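Local coordinates for protein acyltransferase (Streptococcus pneumoniae, PDB 5UG1) that probably transfers acetyl groups onto the glycan of peptidoglycan, as the extracytoplasmic catalytic domain of an O-acetyltransferase, at residues 5-10 against 52-57; 18-23 against 159-164; 35-40 against 64-69. One frame throughout, in Å; residues are numbered along the deposited sequence.

Contact 1: residues 5-10 against 52-57; sequences GTMLIG and KFLPKT
The flat peptide joining Thr6 to Met7 carries the pyrrolidine ring of Pro55 over one face: Pro55 CG stands almost squarely above it, 3.5 Å from Met7 N. Ring atoms on either side of CG extend this cover along the strand, Pro55 CB resting on Gly5 C at 3.6 Å and Pro55 CD on Met7 CB, also at 3.6 Å. The edge of the peptide is used instead by the backbone, where Met7 N donates to Thr57 O over 3.1 Å, while Thr57 N gives a 2.9 Å bond to Gly5 O. Both N-H groups approach nearly along the C=O axis (167° at each oxygen), so both bonds are close to linear at the acceptor. Water 1 also donates to Gly5 O, at 2.9 Å, and accepts from Thr57 OG1; two donors thus grip that carbonyl. Gly5, at phi 144°, brings its bare backbone close under Pro55. Met7 runs extended through chi1 and chi2, CG anti to the backbone N, then bends at chi3 (-77°). Its SD meets Leu54 CD1 at 4.0 Å, the two side chains crossing at about a right angle, and its CE lies near Phe53 O, whereas the Phe53 ring takes little part. Thr6 and Thr57 lie side by side and point the same way, onto the sheet face covered by Leu168 of helix 150-171; Met7 and Leu54 pack on helix 38-50 instead. Parallel bridge Thr6-Thr57 opens the pairing of strands 6-10 and 57-61, adjacent in the five-stranded parallel sheet although strand 29-32 comes between them in sequence. This is the 2-1-3 order of a flavodoxin-like alpha/beta/alpha sandwich, consistent with an SGNH-type variant of the alpha/beta hydrolase fold.

Contact 2: residues 18-23 against 159-164; sequences NTALQT and LYADTI
Leu159 O is held by two donors from the next turn of its helix: Thr163 OG1 at 2.7 Å and Thr163 N at 3.1 Å. The hydroxyl comes from above the carbonyl plane, 28° out of it, because Thr163 turns OG1 to the side of its own backbone N and back over the helix. Thr19 O is gripped in the same way, by Thr23 OG1 at 2.9 Å and by Thr23 N. Thr23 and Thr163 thus spend their hydroxyls within their own helices, and no hydrogen bond links the two segments. They meet through small and branched apolar groups. Ala161 CB presses on the backbone carbonyl of Ala20, 3.5 Å from Ala20 O, and lies against the flank of the Ala20 methyl, Ala161 CB to Ala20 CB 3.9 Å. With alanines at this point the axes of segments 18-23 and 159-164 come within 8.3 Å and cross at -38°. Helices 18-24 and 150-171 cover the same face of the central parallel sheet, one layer of the alpha/beta/alpha sandwich; Leu21 and Ile164 both reach down to Leu8 of strand 6-10, and Leu21 also touches Ile30 of strand 29-32. Leu21 sets CG beside its backbone N and forks against the second helix. Its CD2 branch lies on Ala161 CA at 3.6 Å and also touches Ile164 CD1, while CD1 approaches the edge of the Tyr160 ring, near the ring plane, 4.2 Å from Tyr160 CE1. The same ring stands edge-to-face with Trp127 and packs on Val13 and Ala14 of helix 12-16.

Contact 3: residues 35-40 against 64-69; sequences SVTTKT and VNNPEN. With 03S (methanesulfonic acid), chain B.
A wall of the pocket around the methylsulfonyl group, deposited as methanesulfonic acid and probably attached to Ser12, meets here the capping box that starts helix 38-50. Asn65 is probably the asparagine of an SGNH-type oxyanion hole, consistent with its place beside Ser12, whose N is also hydrogen-bonded to this group. Asn65 ND2 lies 2.6 Å from 03S O12, but the bond is bent (117° at the hydrogen) and weak. The same nitrogen gives a straighter, though also weak, bond to Val36 O at 3.3 Å, so this second-shell carbonyl helps fix the rotation of the amide. Water 2 donates to Val36 O and accepts from Asn65 N, bridging the two backbones. One residue on, Thr37 N-caps the helix: Thr40 N donates to Thr37 OG1 over 3.3 Å, and Thr37 N returns a bond to Thr40 OG1 over 3.1 Å. Thr37 OG1 takes the crowded position between its N and carbonyl carbon (chi1 71°), which leaves CG2 anti to the carbonyl carbon, 3.9 Å from Asn65 CB. At the helix start, water 3 accepts from Thr38 N and donates to Asn65 O, 2.6 Å away.

Contact 2 is the buried one, contact 1 is partly buried at one end of the sheet, and contact 3 lies at the surface beside the ligand. Strand 6-10 connects all three: Leu8 CD1 packs on Ile164 CD1 and Leu21 CD1 of contact 2, while Gly10 O, at the far end of the strand, touches Val36 CB of contact 3. Chemistry follows place. Backbone hydrogen bonds pair the strands in contact 1, the helix segments of contact 2 meet by van der Waals packing with no hydrogen bond, and one weak amide bond and two bridging waters span contact 3. Contacts 2 and 3 lie on opposite sides of the chain's centre, their nearest atoms about 9 Å apart.

Contact 1: residues 5-10 against 52-57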
ATOM      1  N   GLY A   5      15.340  -6.303  -3.553  1.00 28.19           N
ATOM      2  CA  GLY A   5      14.196  -7.060  -3.095  1.00 23.58           C
ATOM      3  C   GLY A   5      13.039  -6.171  -2.705  1.00 19.86           C
ATOM      4  O   GLY A   5      13.199  -4.955  -2.545  1.00 22.04           O
ATOM      5  N   THR A   6      11.872  -6.780  -2.531  1.00 19.08           N
ATOM      6  CA  THR A   6      10.641  -6.072  -2.220  1.00 17.93           C
ATOM      7  C   THR A   6       9.943  -6.763  -1.058  1.00 18.48           C
ATOM      8  O   THR A   6       9.733  -7.977  -1.091  1.00 19.32           O
ATOM      9  CB  THR A   6       9.720  -6.027  -3.437  1.00 18.27           C
ATOM     10  OG1 THR A   6      10.425  -5.452  -4.545  1.00 19.43           O
ATOM     11  CG2 THR A   6       8.485  -5.198  -3.140  1.00 17.14           C
ATOM     12  N   MET A   7       9.620  -5.991  -0.026  1.00 21.28           N
ATOM     13  CA  MET A   7       8.754  -6.429   1.060  1.00 20.21           C
ATOM     14  C   MET A   7       7.523  -5.533   1.078  1.00 22.19           C
ATOM     15  O   MET A   7       7.644  -4.300   1.076  1.00 16.25           O
ATOM     16  CB  MET A   7       9.470  -6.376   2.420  1.00 20.40           C
ATOM     17  CG  MET A   7       8.586  -6.818   3.581  1.00 18.72           C
ATOM     18  SD  MET A   7       9.442  -6.875   5.139  1.00 25.74           S
ATOM     19  CE  MET A   7      10.382  -8.399   5.010  1.00 25.44           C
ATOM     20  N   LEU A   8       6.348  -6.151   1.072  1.00 19.39           N
ATOM     21  CA  LEU A   8       5.088  -5.449   1.270  1.00 19.37           C
ATOM     22  C   LEU A   8       4.639  -5.662   2.713  1.00 19.51           C
ATOM     23  O   LEU A   8       4.606  -6.801   3.194  1.00 20.28           O
ATOM     24  CB  LEU A   8       4.029  -5.953   0.289  1.00 20.29           C
ATOM     25  CG  LEU A   8       2.692  -5.209   0.282  1.00 22.52           C
ATOM     26  CD1 LEU A   8       2.106  -5.227  -1.103  1.00 21.49           C
ATOM     27  CD2 LEU A   8       1.709  -5.833   1.284  1.00 23.83           C
ATOM     28  N   ILE A   9       4.349  -4.569   3.412  1.00 21.74           N
ATOM     29  CA  ILE A   9       3.772  -4.599   4.754  1.00 21.02           C
ATOM     30  C   ILE A   9       2.376  -4.021   4.612  1.00 22.35           C
ATOM     31  O   ILE A   9       2.227  -2.827   4.318  1.00 24.63           O
ATOM     32  CB  ILE A   9       4.591  -3.779   5.757  1.00 22.01           C
ATOM     33  CG1 ILE A   9       6.058  -4.211   5.782  1.00 24.25           C
ATOM     34  CG2 ILE A   9       3.943  -3.819   7.158  1.00 21.31           C
ATOM     35  CD1 ILE A   9       6.992  -3.055   6.162  1.00 21.88           C
ATOM     36  N   GLY A  10       1.389  -4.856   4.796  1.00 18.61           N
ATOM     37  CA  GLY A  10       0.045  -4.509   4.428  1.00 19.52           C
ATOM     38  C   GLY A  10      -1.069  -4.960   5.331  1.00 23.94           C
ATOM     39  O   GLY A  10      -0.868  -5.700   6.248  1.00 19.99           O
ATOM     40  N   LYS A  52      17.813  -6.206   9.807  1.00 24.53           N
ATOM     41  CA  LYS A  52      18.386  -6.333   8.464  1.00 24.52           C
ATOM     42  C   LYS A  52      17.584  -7.262   7.552  1.00 27.57           C
ATOM     43  O   LYS A  52      18.124  -7.830   6.595  1.00 25.77           O
ATOM     44  CB  LYS A  52      19.857  -6.771   8.535  1.00 28.22           C
ATOM     45  CG  LYS A  52      20.753  -5.685   9.137  1.00 26.54           C
ATOM     46  CD  LYS A  52      21.830  -6.298   9.992  1.00 45.38           C
ATOM     47  CE  LYS A  52      22.428  -5.297  10.964  1.00 50.31           C
ATOM     48  NZ  LYS A  52      23.465  -5.946  11.836  1.00 56.14           N
ATOM     49  N   PHE A  53      16.290  -7.402   7.815  1.00 26.67           N
ATOM     50  CA  PHE A  53      15.380  -8.119   6.940  1.00 24.46           C
ATOM     51  C   PHE A  53      14.708  -7.220   5.905  1.00 27.62           C
ATOM     52  O   PHE A  53      14.142  -7.730   4.928  1.00 26.48           O
ATOM     53  CB  PHE A  53      14.297  -8.792   7.770  1.00 23.84           C
ATOM     54  CG  PHE A  53      14.814  -9.805   8.740  1.00 33.10           C
ATOM     55  CD1 PHE A  53      15.876 -10.629   8.407  1.00 34.32           C
ATOM     56  CD2 PHE A  53      14.220  -9.951   9.985  1.00 33.91           C
ATOM     57  CE1 PHE A  53      16.348 -11.580   9.316  1.00 38.89           C
ATOM     58  CE2 PHE A  53      14.680 -10.900  10.892  1.00 35.20           C
ATOM     59  CZ  PHE A  53      15.749 -11.716  10.556  1.00 34.63           C
ATOM     60  N   LEU A  54      14.751  -5.909   6.088  1.00 21.09           N
ATOM     61  CA  LEU A  54      14.068  -5.005   5.171  1.00 20.00           C
ATOM     62  C   LEU A  54      14.871  -4.875   3.880  1.00 20.36           C
ATOM     63  O   LEU A  54      16.015  -4.415   3.921  1.00 20.86           O
ATOM     64  CB  LEU A  54      13.876  -3.633   5.810  1.00 21.04           C
ATOM     65  CG  LEU A  54      12.783  -2.765   5.190  1.00 22.66           C
ATOM     66  CD1 LEU A  54      11.443  -3.470   5.367  1.00 21.32           C
ATOM     67  CD2 LEU A  54      12.735  -1.347   5.783  1.00 20.30           C
ATOM     68  N   PRO A  55      14.328  -5.262   2.737  1.00 21.32           N
ATOM     69  CA  PRO A  55      15.061  -5.118   1.475  1.00 21.03           C
ATOM     70  C   PRO A  55      14.855  -3.718   0.912  1.00 22.25           C
ATOM     71  O   PRO A  55      14.150  -2.895   1.493  1.00 19.82           O
ATOM     72  CB  PRO A  55      14.413  -6.178   0.591  1.00 21.61           C
ATOM     73  CG  PRO A  55      12.964  -6.122   1.038  1.00 20.68           C
ATOM     74  CD  PRO A  55      13.021  -5.914   2.534  1.00 20.22           C
ATOM     75  N   LYS A  56      15.433  -3.488  -0.272  1.00 21.11           N
ATOM     76  CA  LYS A  56      15.547  -2.138  -0.813  1.00 21.00           C
ATOM     77  C   LYS A  56      14.187  -1.475  -1.001  1.00 19.96           C
ATOM     78  O   LYS A  56      13.997  -0.316  -0.631  1.00 24.98           O
ATOM     79  CB  LYS A  56      16.301  -2.160  -2.142  1.00 24.46           C
ATOM     80  CG  LYS A  56      16.517  -0.764  -2.696  1.00 24.29           C
ATOM     81  CD  LYS A  56      17.230  -0.787  -4.012  1.00 26.01           C
ATOM     82  CE  LYS A  56      16.245  -0.782  -5.159  1.00 29.46           C
ATOM     83  NZ  LYS A  56      16.954  -0.782  -6.477  1.00 36.94           N
ATOM     84  N   THR A  57      13.239  -2.171  -1.606  1.00 19.89           N
ATOM     85  CA  THR A  57      11.950  -1.574  -1.916  1.00 23.53           C
ATOM     86  C   THR A  57      10.929  -1.995  -0.864  1.00 22.18           C
ATOM     87  O   THR A  57      10.745  -3.190  -0.608  1.00 21.01           O
ATOM     88  CB  THR A  57      11.483  -1.971  -3.315  1.00 25.13           C
ATOM     89  OG1 THR A  57      12.561  -1.779  -4.241  1.00 30.16           O
ATOM     90  CG2 THR A  57      10.324  -1.113  -3.735  1.00 27.48           C
TER
HETATM   91  O   HOH W   1      13.945  -3.723  -5.103  1.00 32.68           O

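Contact 2: residues 18-23 against 159-164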
ATOM      1  N   ASN A  18      -3.449 -11.593  -1.577  1.00 27.29           N
ATOM      2  CA  ASN A  18      -2.177 -12.274  -1.331  1.00 24.85           C
ATOM      3  C   ASN A  18      -1.733 -13.115  -2.533  1.00 30.22           C
ATOM      4  O   ASN A  18      -0.621 -12.958  -3.045  1.00 28.30           O
ATOM      5  CB  ASN A  18      -2.311 -13.148  -0.077  1.00 31.26           C
ATOM      6  CG  ASN A  18      -1.047 -13.904   0.253  1.00 45.40           C
ATOM      7  OD1 ASN A  18       0.051 -13.345   0.242  1.00 53.91           O
ATOM      8  ND2 ASN A  18      -1.191 -15.191   0.541  1.00 52.11           N
ATOM      9  N   THR A  19      -2.595 -14.020  -2.997  1.00 28.71           N
ATOM     10  CA  THR A  19      -2.190 -14.911  -4.078  1.00 27.78           C
ATOM     11  C   THR A  19      -1.885 -14.138  -5.354  1.00 32.57           C
ATOM     12  O   THR A  19      -0.938 -14.470  -6.080  1.00 27.45           O
ATOM     13  CB  THR A  19      -3.284 -15.936  -4.329  1.00 35.67           C
ATOM     14  OG1 THR A  19      -3.669 -16.512  -3.076  1.00 39.69           O
ATOM     15  CG2 THR A  19      -2.783 -17.011  -5.267  1.00 41.39           C
ATOM     16  N   ALA A  20      -2.681 -13.106  -5.648  1.00 28.20           N
ATOM     17  CA  ALA A  20      -2.447 -12.331  -6.864  1.00 27.14           C
ATOM     18  C   ALA A  20      -1.154 -11.535  -6.751  1.00 25.05           C
ATOM     19  O   ALA A  20      -0.391 -11.437  -7.717  1.00 29.75           O
ATOM     20  CB  ALA A  20      -3.636 -11.408  -7.143  1.00 26.30           C
ATOM     21  N   LEU A  21      -0.881 -10.986  -5.568  1.00 22.88           N
ATOM     22  CA  LEU A  21       0.368 -10.266  -5.344  1.00 23.35           C
ATOM     23  C   LEU A  21       1.568 -11.164  -5.597  1.00 23.66           C
ATOM     24  O   LEU A  21       2.495 -10.785  -6.319  1.00 23.57           O
ATOM     25  CB  LEU A  21       0.399  -9.714  -3.915  1.00 22.54           C
ATOM     26  CG  LEU A  21      -0.420  -8.444  -3.693  1.00 21.30           C
ATOM     27  CD1 LEU A  21      -0.504  -8.116  -2.213  1.00 16.63           C
ATOM     28  CD2 LEU A  21       0.185  -7.285  -4.484  1.00 17.67           C
ATOM     29  N   GLN A  22       1.562 -12.363  -4.997  1.00 29.98           N
ATOM     30  CA  GLN A  22       2.671 -13.302  -5.152  1.00 31.05           C
ATOM     31  C   GLN A  22       2.819 -13.752  -6.596  1.00 26.36           C
ATOM     32  O   GLN A  22       3.936 -13.965  -7.075  1.00 37.56           O
ATOM     33  CB  GLN A  22       2.464 -14.523  -4.258  1.00 30.09           C
ATOM     34  CG  GLN A  22       3.755 -15.231  -3.915  1.00 28.73           C
ATOM     35  CD  GLN A  22       4.640 -14.374  -3.046  1.00 31.84           C
ATOM     36  OE1 GLN A  22       4.407 -14.247  -1.841  1.00 34.18           O
ATOM     37  NE2 GLN A  22       5.646 -13.751  -3.655  1.00 30.37           N
ATOM     38  N   THR A  23       1.698 -13.915  -7.297  1.00 29.14           N
ATOM     39  CA  THR A  23       1.741 -14.314  -8.702  1.00 30.64           C
ATOM     40  C   THR A  23       2.298 -13.195  -9.570  1.00 30.43           C
ATOM     41  O   THR A  23       3.116 -13.442 -10.463  1.00 37.42           O
ATOM     42  CB  THR A  23       0.337 -14.725  -9.156  1.00 34.23           C
ATOM     43  OG1 THR A  23      -0.042 -15.910  -8.450  1.00 39.25           O
ATOM     44  CG2 THR A  23       0.292 -15.008 -10.654  1.00 38.92           C
ATOM     45  N   LEU A 159      -6.370  -6.621 -10.152  1.00 24.98           N
ATOM     46  CA  LEU A 159      -6.244  -5.172 -10.282  1.00 22.44           C
ATOM     47  C   LEU A 159      -5.376  -4.602  -9.175  1.00 25.40           C
ATOM     48  O   LEU A 159      -4.550  -3.712  -9.414  1.00 23.11           O
ATOM     49  CB  LEU A 159      -7.621  -4.505 -10.240  1.00 27.96           C
ATOM     50  CG  LEU A 159      -8.458  -4.493 -11.516  1.00 29.20           C
ATOM     51  CD1 LEU A 159      -9.905  -4.185 -11.172  1.00 34.62           C
ATOM     52  CD2 LEU A 159      -7.903  -3.464 -12.477  1.00 27.18           C
ATOM     53  N   TYR A 160      -5.567  -5.095  -7.952  1.00 19.42           N
ATOM     54  CA  TYR A 160      -4.784  -4.616  -6.825  1.00 18.96           C
ATOM     55  C   TYR A 160      -3.313  -4.971  -7.003  1.00 23.58           C
ATOM     56  O   TYR A 160      -2.438  -4.112  -6.856  1.00 23.22           O
ATOM     57  CB  TYR A 160      -5.354  -5.191  -5.532  1.00 17.80           C
ATOM     58  CG  TYR A 160      -4.729  -4.681  -4.250  1.00 17.31           C
ATOM     59  CD1 TYR A 160      -3.576  -5.261  -3.740  1.00 22.82           C
ATOM     60  CD2 TYR A 160      -5.312  -3.645  -3.535  1.00 18.36           C
ATOM     61  CE1 TYR A 160      -3.002  -4.819  -2.564  1.00 21.62           C
ATOM     62  CE2 TYR A 160      -4.747  -3.192  -2.342  1.00 20.40           C
ATOM     63  CZ  TYR A 160      -3.590  -3.787  -1.863  1.00 26.76           C
ATOM     64  OH  TYR A 160      -3.014  -3.352  -0.687  1.00 26.79           O
ATOM     65  N   ALA A 161      -3.023  -6.222  -7.365  1.00 21.93           N
ATOM     66  CA  ALA A 161      -1.633  -6.619  -7.546  1.00 24.12           C
ATOM     67  C   ALA A 161      -0.978  -5.860  -8.697  1.00 27.62           C
ATOM     68  O   ALA A 161       0.177  -5.430  -8.588  1.00 27.49           O
ATOM     69  CB  ALA A 161      -1.544  -8.128  -7.772  1.00 23.09           C
ATOM     70  N   ASP A 162      -1.702  -5.675  -9.808  1.00 24.94           N
ATOM     71  CA  ASP A 162      -1.109  -5.005 -10.966  1.00 23.24           C
ATOM     72  C   ASP A 162      -0.824  -3.536 -10.685  1.00 30.30           C
ATOM     73  O   ASP A 162       0.113  -2.968 -11.261  1.00 29.33           O
ATOM     74  CB  ASP A 162      -2.013  -5.132 -12.184  1.00 31.53           C
ATOM     75  CG  ASP A 162      -1.976  -6.529 -12.798  1.00 50.17           C
ATOM     76  OD1 ASP A 162      -0.984  -7.263 -12.575  1.00 54.48           O
ATOM     77  OD2 ASP A 162      -2.943  -6.890 -13.507  1.00 56.63           O
ATOM     78  N   THR A 163      -1.623  -2.904  -9.825  1.00 26.98           N
ATOM     79  CA  THR A 163      -1.358  -1.520  -9.452  1.00 26.31           C
ATOM     80  C   THR A 163       0.001  -1.397  -8.779  1.00 22.68           C
ATOM     81  O   THR A 163       0.787  -0.497  -9.093  1.00 21.45           O
ATOM     82  CB  THR A 163      -2.466  -1.012  -8.530  1.00 30.42           C
ATOM     83  OG1 THR A 163      -3.734  -1.173  -9.178  1.00 31.01           O
ATOM     84  CG2 THR A 163      -2.259   0.463  -8.212  1.00 31.17           C
ATOM     85  N   ILE A 164       0.298  -2.312  -7.855  1.00 23.67           N
ATOM     86  CA  ILE A 164       1.577  -2.284  -7.152  1.00 25.39           C
ATOM     87  C   ILE A 164       2.719  -2.669  -8.093  1.00 24.89           C
ATOM     88  O   ILE A 164       3.789  -2.048  -8.076  1.00 28.38           O
ATOM     89  CB  ILE A 164       1.493  -3.185  -5.903  1.00 26.94           C
ATOM     90  CG1 ILE A 164       0.592  -2.505  -4.857  1.00 23.85           C
ATOM     91  CG2 ILE A 164       2.872  -3.483  -5.309  1.00 21.48           C
ATOM     92  CD1 ILE A 164       0.125  -3.429  -3.765  1.00 20.56           C
TER

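Contact 3: residues 35-40 against 64-69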
ATOM      1  N   SER A  35      -5.304  -6.847  10.867  1.00 30.75           N
ATOM      2  CA  SER A  35      -5.449  -5.603  11.585  1.00 36.70           C
ATOM      3  C   SER A  35      -4.358  -4.562  11.414  1.00 34.11           C
ATOM      4  O   SER A  35      -4.276  -3.640  12.155  1.00 40.72           O
ATOM      5  CB  SER A  35      -5.577  -5.897  13.056  1.00 44.41           C
ATOM      6  OG  SER A  35      -6.882  -6.265  13.307  1.00 61.68           O
ATOM      7  N   VAL A  36      -3.545  -4.694  10.407  1.00 31.62           N
ATOM      8  CA  VAL A  36      -2.415  -3.780  10.278  1.00 27.90           C
ATOM      9  C   VAL A  36      -2.902  -2.375   9.928  1.00 33.09           C
ATOM     10  O   VAL A  36      -3.756  -2.180   9.053  1.00 26.22           O
ATOM     11  CB  VAL A  36      -1.418  -4.331   9.249  1.00 34.95           C
ATOM     12  CG1 VAL A  36      -0.369  -3.282   8.857  1.00 24.48           C
ATOM     13  CG2 VAL A  36      -0.754  -5.581   9.830  1.00 26.61           C
ATOM     14  N   THR A  37      -2.384  -1.388  10.648  1.00 32.45           N
ATOM     15  CA  THR A  37      -2.595   0.017  10.354  1.00 30.67           C
ATOM     16  C   THR A  37      -1.281   0.646   9.902  1.00 32.97           C
ATOM     17  O   THR A  37      -0.210   0.046   9.985  1.00 28.71           O
ATOM     18  CB  THR A  37      -3.137   0.753  11.583  1.00 33.92           C
ATOM     19  OG1 THR A  37      -2.106   0.864  12.567  1.00 41.84           O
ATOM     20  CG2 THR A  37      -4.305  -0.010  12.182  1.00 39.55           C
ATOM     21  N   THR A  38      -1.377   1.883   9.416  1.00 25.50           N
ATOM     22  CA  THR A  38      -0.171   2.617   9.064  1.00 25.10           C
ATOM     23  C   THR A  38       0.746   2.761  10.272  1.00 22.40           C
ATOM     24  O   THR A  38       1.979   2.684  10.144  1.00 21.08           O
ATOM     25  CB  THR A  38      -0.552   3.976   8.496  1.00 26.01           C
ATOM     26  OG1 THR A  38      -1.506   3.778   7.436  1.00 23.73           O
ATOM     27  CG2 THR A  38       0.708   4.716   7.991  1.00 17.25           C
ATOM     28  N   LYS A  39       0.152   2.932  11.457  1.00 21.30           N
ATOM     29  CA  LYS A  39       0.916   3.005  12.702  1.00 20.11           C
ATOM     30  C   LYS A  39       1.751   1.747  12.926  1.00 20.15           C
ATOM     31  O   LYS A  39       2.963   1.829  13.147  1.00 23.67           O
ATOM     32  CB  LYS A  39      -0.033   3.229  13.874  1.00 25.44           C
ATOM     33  CG  LYS A  39       0.637   3.501  15.220  1.00 23.06           C
ATOM     34  CD  LYS A  39      -0.410   3.458  16.336  1.00 25.41           C
ATOM     35  CE  LYS A  39       0.212   3.605  17.721  1.00 25.81           C
ATOM     36  NZ  LYS A  39       1.305   2.616  17.954  1.00 32.82           N
ATOM     37  N   THR A  40       1.118   0.568  12.882  1.00 26.05           N
ATOM     38  CA  THR A  40       1.873  -0.651  13.157  1.00 24.94           C
ATOM     39  C   THR A  40       2.796  -1.009  11.996  1.00 23.63           C
ATOM     40  O   THR A  40       3.851  -1.614  12.217  1.00 22.77           O
ATOM     41  CB  THR A  40       0.940  -1.831  13.487  1.00 23.98           C
ATOM     42  OG1 THR A  40       0.114  -2.133  12.362  1.00 29.31           O
ATOM     43  CG2 THR A  40       0.052  -1.514  14.679  1.00 25.56           C
ATOM     44  N   VAL A  64      -6.715   2.250   5.256  1.00 22.31           N
ATOM     45  CA  VAL A  64      -8.129   2.181   5.455  1.00 24.01           C
ATOM     46  C   VAL A  64      -8.502   1.875   6.903  1.00 31.06           C
ATOM     47  O   VAL A  64      -9.494   2.291   7.344  1.00 27.69           O
ATOM     48  CB  VAL A  64      -8.803   1.211   4.463  1.00 25.56           C
ATOM     49  CG1 VAL A  64      -8.685  -0.215   4.922  1.00 25.67           C
ATOM     50  CG2 VAL A  64     -10.223   1.596   4.168  1.00 26.74           C
ATOM     51  N   ASN A  65      -7.683   1.151   7.631  1.00 30.27           N
ATOM     52  CA  ASN A  65      -7.924   0.909   9.055  1.00 35.67           C
ATOM     53  C   ASN A  65      -7.447   2.090   9.904  1.00 27.28           C
ATOM     54  O   ASN A  65      -6.353   2.470   9.799  1.00 29.49           O
ATOM     55  CB  ASN A  65      -7.166  -0.329   9.506  1.00 38.70           C
ATOM     56  CG  ASN A  65      -7.818  -1.612   9.113  1.00 46.12           C
ATOM     57  OD1 ASN A  65      -9.003  -1.676   8.860  1.00 48.42           O
ATOM     58  ND2 ASN A  65      -7.030  -2.661   9.071  1.00 52.23           N
ATOM     59  N   ASN A  66      -8.278   2.637  10.754  1.00 30.27           N
ATOM     60  CA  ASN A  66      -7.882   3.735  11.614  1.00 32.23           C
ATOM     61  C   ASN A  66      -7.401   4.982  10.841  1.00 26.22           C
ATOM     62  O   ASN A  66      -6.316   5.411  11.043  1.00 28.91           O
ATOM     63  CB  ASN A  66      -6.764   3.221  12.548  1.00 42.65           C
ATOM     64  CG  ASN A  66      -7.277   2.500  13.761  1.00 59.61           C
ATOM     65  OD1 ASN A  66      -8.411   2.069  13.811  1.00 69.76           O
ATOM     66  ND2 ASN A  66      -6.431   2.375  14.766  1.00 63.48           N
ATOM     67  N   PRO A  67      -8.179   5.540   9.925  1.00 25.37           N
ATOM     68  CA  PRO A  67      -7.638   6.589   9.053  1.00 24.26           C
ATOM     69  C   PRO A  67      -7.496   7.943   9.732  1.00 24.71           C
ATOM     70  O   PRO A  67      -6.879   8.839   9.144  1.00 24.00           O
ATOM     71  CB  PRO A  67      -8.663   6.652   7.915  1.00 24.85           C
ATOM     72  CG  PRO A  67      -9.988   6.366   8.640  1.00 26.83           C
ATOM     73  CD  PRO A  67      -9.630   5.343   9.719  1.00 27.04           C
ATOM     74  N   GLU A  68      -8.035   8.117  10.941  1.00 26.15           N
ATOM     75  CA  GLU A  68      -8.189   9.460  11.497  1.00 27.12           C
ATOM     76  C   GLU A  68      -6.850  10.182  11.628  1.00 30.16           C
ATOM     77  O   GLU A  68      -6.763  11.388  11.368  1.00 26.46           O
ATOM     78  CB  GLU A  68      -8.899   9.387  12.852  1.00 29.04           C
ATOM     79  CG  GLU A  68      -9.260  10.750  13.442  1.00 43.67           C
ATOM     80  CD  GLU A  68      -8.166  11.331  14.346  1.00 46.41           C
ATOM     81  OE1 GLU A  68      -7.290  10.564  14.823  1.00 43.12           O
ATOM     82  OE2 GLU A  68      -8.202  12.562  14.588  1.00 47.83           O
ATOM     83  N   ASN A  69      -5.791   9.466  12.023  1.00 27.09           N
ATOM     84  CA  ASN A  69      -4.485  10.077  12.249  1.00 24.44           C
ATOM     85  C   ASN A  69      -3.598  10.050  11.005  1.00 23.89           C
ATOM     86  O   ASN A  69      -2.368   9.975  11.133  1.00 26.24           O
ATOM     87  CB  ASN A  69      -3.777   9.397  13.423  1.00 24.58           C
ATOM     88  CG  ASN A  69      -2.774  10.320  14.123  1.00 31.17           C
ATOM     89  OD1 ASN A  69      -2.919  11.541  14.100  1.00 25.76           O
ATOM     90  ND2 ASN A  69      -1.755   9.733  14.744  1.00 24.63           N
TER
HETATM   91  S10 03S B 701      -8.873  -4.650   6.474  1.00 65.06           S
HETATM   92  O11 03S B 701      -9.680  -3.779   5.592  1.00 66.36           O
HETATM   93  O12 03S B 701      -7.616  -3.959   6.837  1.00 66.70           O
HETATM   94  C13 03S B 701      -9.734  -4.995   7.854  1.00 61.02           C
HETATM   95  O   HOH W   2      -5.034  -0.076   6.876  1.00 22.69           O
HETATM   96  O   HOH W   3      -3.972   3.447   9.365  1.00 24.56           O